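Polysaccharide Lyase Family 6 (Bacteroides cellulosilyticus, PDB 6QPS) probably cleaves mannuronic acid-rich alginate by beta-elimination, as a calcium-binding lyase of a human gut bacterium. Local coordinates at residues A[24-27]-A[33-36]; A[118-121]-A[125-128]. All blocks are in the same frame, centred on the assembly; numbering follows the deposited sequence. Where two conformers were deposited one is given.

Interaction 1 (A[24-27]-A[33-36])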
ATOM      1  N   TYR A  24     -16.640 -29.108   9.579  1.00 19.56           N
ATOM      2  CA  TYR A  24     -16.362 -30.114   8.562  1.00 18.34           C
ATOM      3  C   TYR A  24     -14.847 -30.201   8.442  1.00 18.31           C
ATOM      4  O   TYR A  24     -14.199 -29.224   8.056  1.00 18.65           O
ATOM      5  CB  TYR A  24     -16.956 -29.677   7.222  1.00 18.11           C
ATOM      6  CG  TYR A  24     -18.467 -29.610   7.200  1.00 19.97           C
ATOM      7  CD1 TYR A  24     -19.207 -30.718   6.829  1.00 24.47           C
ATOM      8  CD2 TYR A  24     -19.149 -28.439   7.530  1.00 20.42           C
ATOM      9  CE1 TYR A  24     -20.571 -30.684   6.802  1.00 24.31           C
ATOM     10  CE2 TYR A  24     -20.535 -28.386   7.503  1.00 21.69           C
ATOM     11  CZ  TYR A  24     -21.240 -29.521   7.134  1.00 25.32           C
ATOM     12  OH  TYR A  24     -22.620 -29.498   7.109  1.00 29.11           O
ATOM     13  N   THR A  25     -14.291 -31.372   8.744  0.73 19.16           N
ATOM     14  CA  THR A  25     -12.850 -31.554   8.817  0.73 17.24           C
ATOM     15  C   THR A  25     -12.349 -32.353   7.624  0.73 18.81           C
ATOM     16  O   THR A  25     -12.990 -33.321   7.195  0.73 20.24           O
ATOM     17  CB  THR A  25     -12.482 -32.257  10.123  0.73 21.45           C
ATOM     18  OG1 THR A  25     -12.951 -31.466  11.224  0.73 24.61           O
ATOM     19  CG2 THR A  25     -10.979 -32.453  10.229  0.73 20.67           C
ATOM     20  N   PHE A  26     -11.197 -31.936   7.097  1.00 15.90           N
ATOM     21  CA  PHE A  26     -10.605 -32.561   5.926  1.00 15.98           C
ATOM     22  C   PHE A  26      -9.098 -32.679   6.093  1.00 18.37           C
ATOM     23  O   PHE A  26      -8.469 -31.892   6.807  1.00 19.39           O
ATOM     24  CB  PHE A  26     -10.854 -31.679   4.683  1.00 18.92           C
ATOM     25  CG  PHE A  26     -12.299 -31.482   4.373  1.00 17.47           C
ATOM     26  CD1 PHE A  26     -12.982 -32.407   3.588  1.00 19.92           C
ATOM     27  CD2 PHE A  26     -12.991 -30.390   4.883  1.00 17.28           C
ATOM     28  CE1 PHE A  26     -14.336 -32.247   3.313  1.00 19.64           C
ATOM     29  CE2 PHE A  26     -14.347 -30.227   4.607  1.00 16.61           C
ATOM     30  CZ  PHE A  26     -15.010 -31.157   3.819  1.00 18.12           C
ATOM     31  N   SER A  27      -8.522 -33.660   5.386  1.00 18.60           N
ATOM     32  CA  SER A  27      -7.082 -33.877   5.313  1.00 20.68           C
ATOM     33  C   SER A  27      -6.646 -33.730   3.861  1.00 19.12           C
ATOM     34  O   SER A  27      -7.500 -33.619   2.971  1.00 19.69           O
ATOM     35  CB  SER A  27      -6.745 -35.271   5.836  1.00 24.43           C
ATOM     36  OG  SER A  27      -6.957 -35.343   7.239  1.00 23.40           O
ATOM     37  N   ALA A  33     -13.438 -33.430  -1.954  1.00 21.31           N
ATOM     38  CA  ALA A  33     -14.608 -33.164  -1.122  1.00 20.29           C
ATOM     39  C   ALA A  33     -14.522 -31.789  -0.472  1.00 18.06           C
ATOM     40  O   ALA A  33     -15.545 -31.130  -0.276  1.00 18.67           O
ATOM     41  CB  ALA A  33     -14.742 -34.248  -0.048  1.00 22.19           C
ATOM     42  N   MET A  34     -13.312 -31.352  -0.122  0.71 17.63           N
ATOM     43  CA  MET A  34     -13.136 -30.027   0.462  0.71 16.98           C
ATOM     44  C   MET A  34     -13.553 -28.946  -0.523  0.71 16.31           C
ATOM     45  O   MET A  34     -14.327 -28.039  -0.180  0.71 17.07           O
ATOM     46  CB  MET A  34     -11.670 -29.842   0.875  0.71 17.85           C
ATOM     47  CG  MET A  34     -11.353 -28.503   1.550  0.71 18.91           C
ATOM     48  SD  MET A  34      -9.570 -28.192   1.703  0.71 16.54           S
ATOM     49  CE  MET A  34      -9.163 -27.700   0.022  0.71 20.38           C
ATOM     50  N   LYS A  35     -13.033 -29.020  -1.753  1.00 18.44           N
ATOM     51  CA  LYS A  35     -13.399 -28.041  -2.775  1.00 17.11           C
ATOM     52  C   LYS A  35     -14.900 -28.048  -3.045  1.00 15.95           C
ATOM     53  O   LYS A  35     -15.509 -26.985  -3.217  1.00 16.60           O
ATOM     54  CB  LYS A  35     -12.636 -28.339  -4.066  1.00 17.40           C
ATOM     55  CG  LYS A  35     -11.134 -28.125  -3.976  1.00 18.05           C
ATOM     56  CD  LYS A  35     -10.378 -28.711  -5.160  1.00 20.37           C
ATOM     57  CE  LYS A  35     -10.898 -28.224  -6.503  1.00 22.70           C
ATOM     58  NZ  LYS A  35     -10.087 -28.766  -7.636  1.00 26.98           N
ATOM     59  N   GLN A  36     -15.523 -29.222  -3.068  1.00 17.81           N
ATOM     60  CA  GLN A  36     -16.949 -29.266  -3.378  1.00 20.31           C
ATOM     61  C   GLN A  36     -17.764 -28.549  -2.315  1.00 18.50           C
ATOM     62  O   GLN A  36     -18.684 -27.789  -2.637  1.00 18.42           O
ATOM     63  CB  GLN A  36     -17.412 -30.707  -3.499  1.00 28.17           C
ATOM     64  CG  GLN A  36     -17.038 -31.343  -4.790  1.00 46.10           C
ATOM     65  CD  GLN A  36     -16.673 -32.802  -4.601  1.00 59.82           C
ATOM     66  OE1 GLN A  36     -17.043 -33.414  -3.609  1.00 65.83           O
ATOM     67  NE2 GLN A  36     -15.940 -33.359  -5.544  1.00 59.59           N
TER
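Met34 N is the polar atom that comes nearest across this contact, 3.7 Å from Phe26 CE1, yet no hydrogen bond links 24-27 to 33-36; one aromatic ring lies against a turn of helix. The clearest evidence is a CH-pi contact: Met34 CA stands 3.9 Å from the centroid of the Phe26 ring, only 14° off its normal, and so sits over a face. Phe26 CG is anti to the carbonyl carbon (chi1 -61°), which carries the ring from the strand across to the helix. This is the N-terminal end of a right-handed parallel beta-helix, the fold of the chondroitinase B-like lyases. Strand 23-26 pairs in parallel with 48-51, and helix 31-40 lies between them in sequence and sets Met34 on Leu51 and Leu59. At the far rim of the same ring, CE1 meets Ala33 CB at 3.9 Å. Met34 CB lies 3.9 Å from Phe26 CG. Beyond CB, the buried methionine runs with CG anti to the backbone N (chi1 -178°), and its thioether end leads away from Phe26. Phe26 further touches Leu37 and Val49.

Interaction 2 (A[118-121]-A[125-128])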
ATOM      1  N   ASP A 118      -8.917 -14.061  -5.611  1.00 11.06           N
ATOM      2  CA  ASP A 118      -9.756 -12.982  -6.142  1.00 10.10           C
ATOM      3  C   ASP A 118     -11.091 -12.989  -5.405  1.00  9.50           C
ATOM      4  O   ASP A 118     -11.667 -14.055  -5.161  1.00 12.19           O
ATOM      5  CB  ASP A 118      -9.952 -13.176  -7.656  1.00 11.66           C
ATOM      6  CG  ASP A 118     -10.345 -11.911  -8.395  1.00 14.80           C
ATOM      7  OD1 ASP A 118     -10.460 -10.824  -7.788  1.00 12.18           O
ATOM      8  OD2 ASP A 118     -10.557 -12.037  -9.621  1.00 16.84           O
ATOM      9  N   PHE A 119     -11.586 -11.796  -5.091  1.00  9.36           N
ATOM     10  CA  PHE A 119     -12.829 -11.597  -4.330  1.00  9.42           C
ATOM     11  C   PHE A 119     -14.048 -11.379  -5.247  1.00  9.58           C
ATOM     12  O   PHE A 119     -14.965 -10.597  -4.935  1.00 10.09           O
ATOM     13  CB  PHE A 119     -12.650 -10.451  -3.325  1.00  9.97           C
ATOM     14  CG  PHE A 119     -11.890 -10.842  -2.049  1.00 10.47           C
ATOM     15  CD1 PHE A 119     -10.529 -11.133  -2.077  1.00 12.40           C
ATOM     16  CD2 PHE A 119     -12.529 -10.890  -0.813  1.00 11.93           C
ATOM     17  CE1 PHE A 119      -9.846 -11.487  -0.906  1.00 12.43           C
ATOM     18  CE2 PHE A 119     -11.821 -11.231   0.360  1.00 12.79           C
ATOM     19  CZ  PHE A 119     -10.487 -11.546   0.289  1.00 11.47           C
ATOM     20  N   GLN A 120     -14.085 -12.115  -6.357  1.00 10.05           N
ATOM     21  CA  GLN A 120     -15.178 -12.098  -7.313  1.00 11.82           C
ATOM     22  C   GLN A 120     -15.294 -13.488  -7.926  1.00 12.29           C
ATOM     23  O   GLN A 120     -14.282 -14.162  -8.159  1.00 12.20           O
ATOM     24  CB  GLN A 120     -14.888 -11.062  -8.416  1.00 14.61           C
ATOM     25  CG  GLN A 120     -15.886 -10.994  -9.550  1.00 15.58           C
ATOM     26  CD  GLN A 120     -15.505  -9.975 -10.605  1.00 12.62           C
ATOM     27  OE1 GLN A 120     -16.217  -9.009 -10.826  1.00 16.07           O
ATOM     28  NE2 GLN A 120     -14.394 -10.219 -11.290  1.00 15.15           N
ATOM     29  N   GLY A 121     -16.526 -13.920  -8.170  1.00 10.57           N
ATOM     30  CA  GLY A 121     -16.781 -15.100  -8.966  1.00 11.84           C
ATOM     31  C   GLY A 121     -16.881 -14.728 -10.426  1.00 12.53           C
ATOM     32  O   GLY A 121     -15.925 -14.182 -10.991  1.00 14.49           O
ATOM     33  N   VAL A 125     -20.284 -10.572  -9.616  1.00 12.59           N
ATOM     34  CA  VAL A 125     -20.719 -11.349  -8.462  1.00 12.88           C
ATOM     35  C   VAL A 125     -19.590 -11.268  -7.448  1.00 11.06           C
ATOM     36  O   VAL A 125     -18.557 -11.928  -7.605  1.00 11.13           O
ATOM     37  CB  VAL A 125     -20.997 -12.806  -8.834  1.00 12.30           C
ATOM     38  CG1 VAL A 125     -21.411 -13.573  -7.582  1.00 13.96           C
ATOM     39  CG2 VAL A 125     -22.069 -12.906  -9.925  1.00 14.65           C
ATOM     40  N   TYR A 126     -19.763 -10.454  -6.413  1.00 10.76           N
ATOM     41  CA  TYR A 126     -18.655 -10.051  -5.562  1.00  9.87           C
ATOM     42  C   TYR A 126     -18.716 -10.653  -4.160  1.00 10.00           C
ATOM     43  O   TYR A 126     -19.765 -11.071  -3.674  1.00 12.13           O
ATOM     44  CB  TYR A 126     -18.602  -8.512  -5.390  1.00 14.86           C
ATOM     45  CG  TYR A 126     -18.769  -7.687  -6.645  1.00 12.46           C
ATOM     46  CD1 TYR A 126     -17.853  -7.749  -7.679  1.00 14.21           C
ATOM     47  CD2 TYR A 126     -19.826  -6.834  -6.781  1.00 12.10           C
ATOM     48  CE1 TYR A 126     -18.016  -6.983  -8.834  1.00 13.14           C
ATOM     49  CE2 TYR A 126     -19.995  -6.082  -7.915  1.00 14.21           C
ATOM     50  CZ  TYR A 126     -19.091  -6.167  -8.937  1.00 12.43           C
ATOM     51  OH  TYR A 126     -19.298  -5.399 -10.073  1.00 17.26           O
ATOM     52  N   ALA A 127     -17.566 -10.645  -3.496  1.00  8.81           N
ATOM     53  CA  ALA A 127     -17.521 -10.781  -2.044  1.00  9.25           C
ATOM     54  C   ALA A 127     -17.898  -9.459  -1.381  1.00  9.22           C
ATOM     55  O   ALA A 127     -17.446  -8.387  -1.798  1.00  9.78           O
ATOM     56  CB  ALA A 127     -16.105 -11.156  -1.602  1.00 11.26           C
ATOM     57  N   SER A 128     -18.677  -9.534  -0.303  1.00  9.96           N
ATOM     58  CA  SER A 128     -18.865  -8.392   0.583  1.00 11.12           C
ATOM     59  C   SER A 128     -18.805  -8.869   2.030  1.00  9.93           C
ATOM     60  O   SER A 128     -19.178  -9.996   2.355  1.00 10.37           O
ATOM     61  CB  SER A 128     -20.158  -7.629   0.303  1.00 13.90           C
ATOM     62  OG  SER A 128     -21.277  -8.464   0.488  1.00 15.82           O
TER
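Two backbone hydrogen bonds pair Phe119 with Ala127 and Gly121 with Val125. Ala127 N donates a hydrogen bond to Phe119 O at 3.0 Å, almost straight at 172°, although the donor stands above the carbonyl plane. The Gly121 N to Val125 O bond is 2.9 Å long and more bent at hydrogen (157°), with the donor nearly in line with the carbonyl. Val125 O also receives a CA-H...O contact from Gln120 CA at 3.4 Å. Because the bonds flank Gln120 and Tyr126, these two form an antiparallel non-hydrogen-bonded pair, a single bridge. It closes a short hairpin-like loop, with three residues at its turn, between strands 115-118 and 127-128 of the parallel beta-helix; the local antiparallel run contrasts with the parallel pairing of the coils. Lys93 of strand 90-95 ties this loop to the beta-helix, its NZ bonded to Gln120 O and Gly121 O. Among the side chains, the apolar contact is Phe119 CD2 against Ala127 CB at 3.7 Å, the methyl group meeting the ring at its edge. The extended Gln120 chain, CG anti to the backbone N, runs beside Tyr126 in the same direction, with amide and ring planes 20° apart. Its OE1 approaches the ring edge, 3.4 Å from Tyr126 CE1, while OE1 accepts a hydrogen bond from Gly124 N in the turn.

Overall arrangement
Interaction 1 closes before interaction 2 opens along the chain. Their centres are 21 Å apart and their nearest atoms about 13 Å, so they do not touch, though both lie on the same side of the chain's centre. They belong to one parallel beta-helix: 24-27 with 33-36 lies near its N-terminal end, 34 Å from the centre of the chain, whereas 118-121 with 125-128 is a loop a few strands farther along, 21 Å from that centre. Strand 54-67, whose Leu59 touches Met34, pairs with 90-95, and 90-95 pairs with 115-118, the strand leading into 118-121. Neither contact adjoins the calcium site formed by Asn210, Glu213, Glu242 and Glu244.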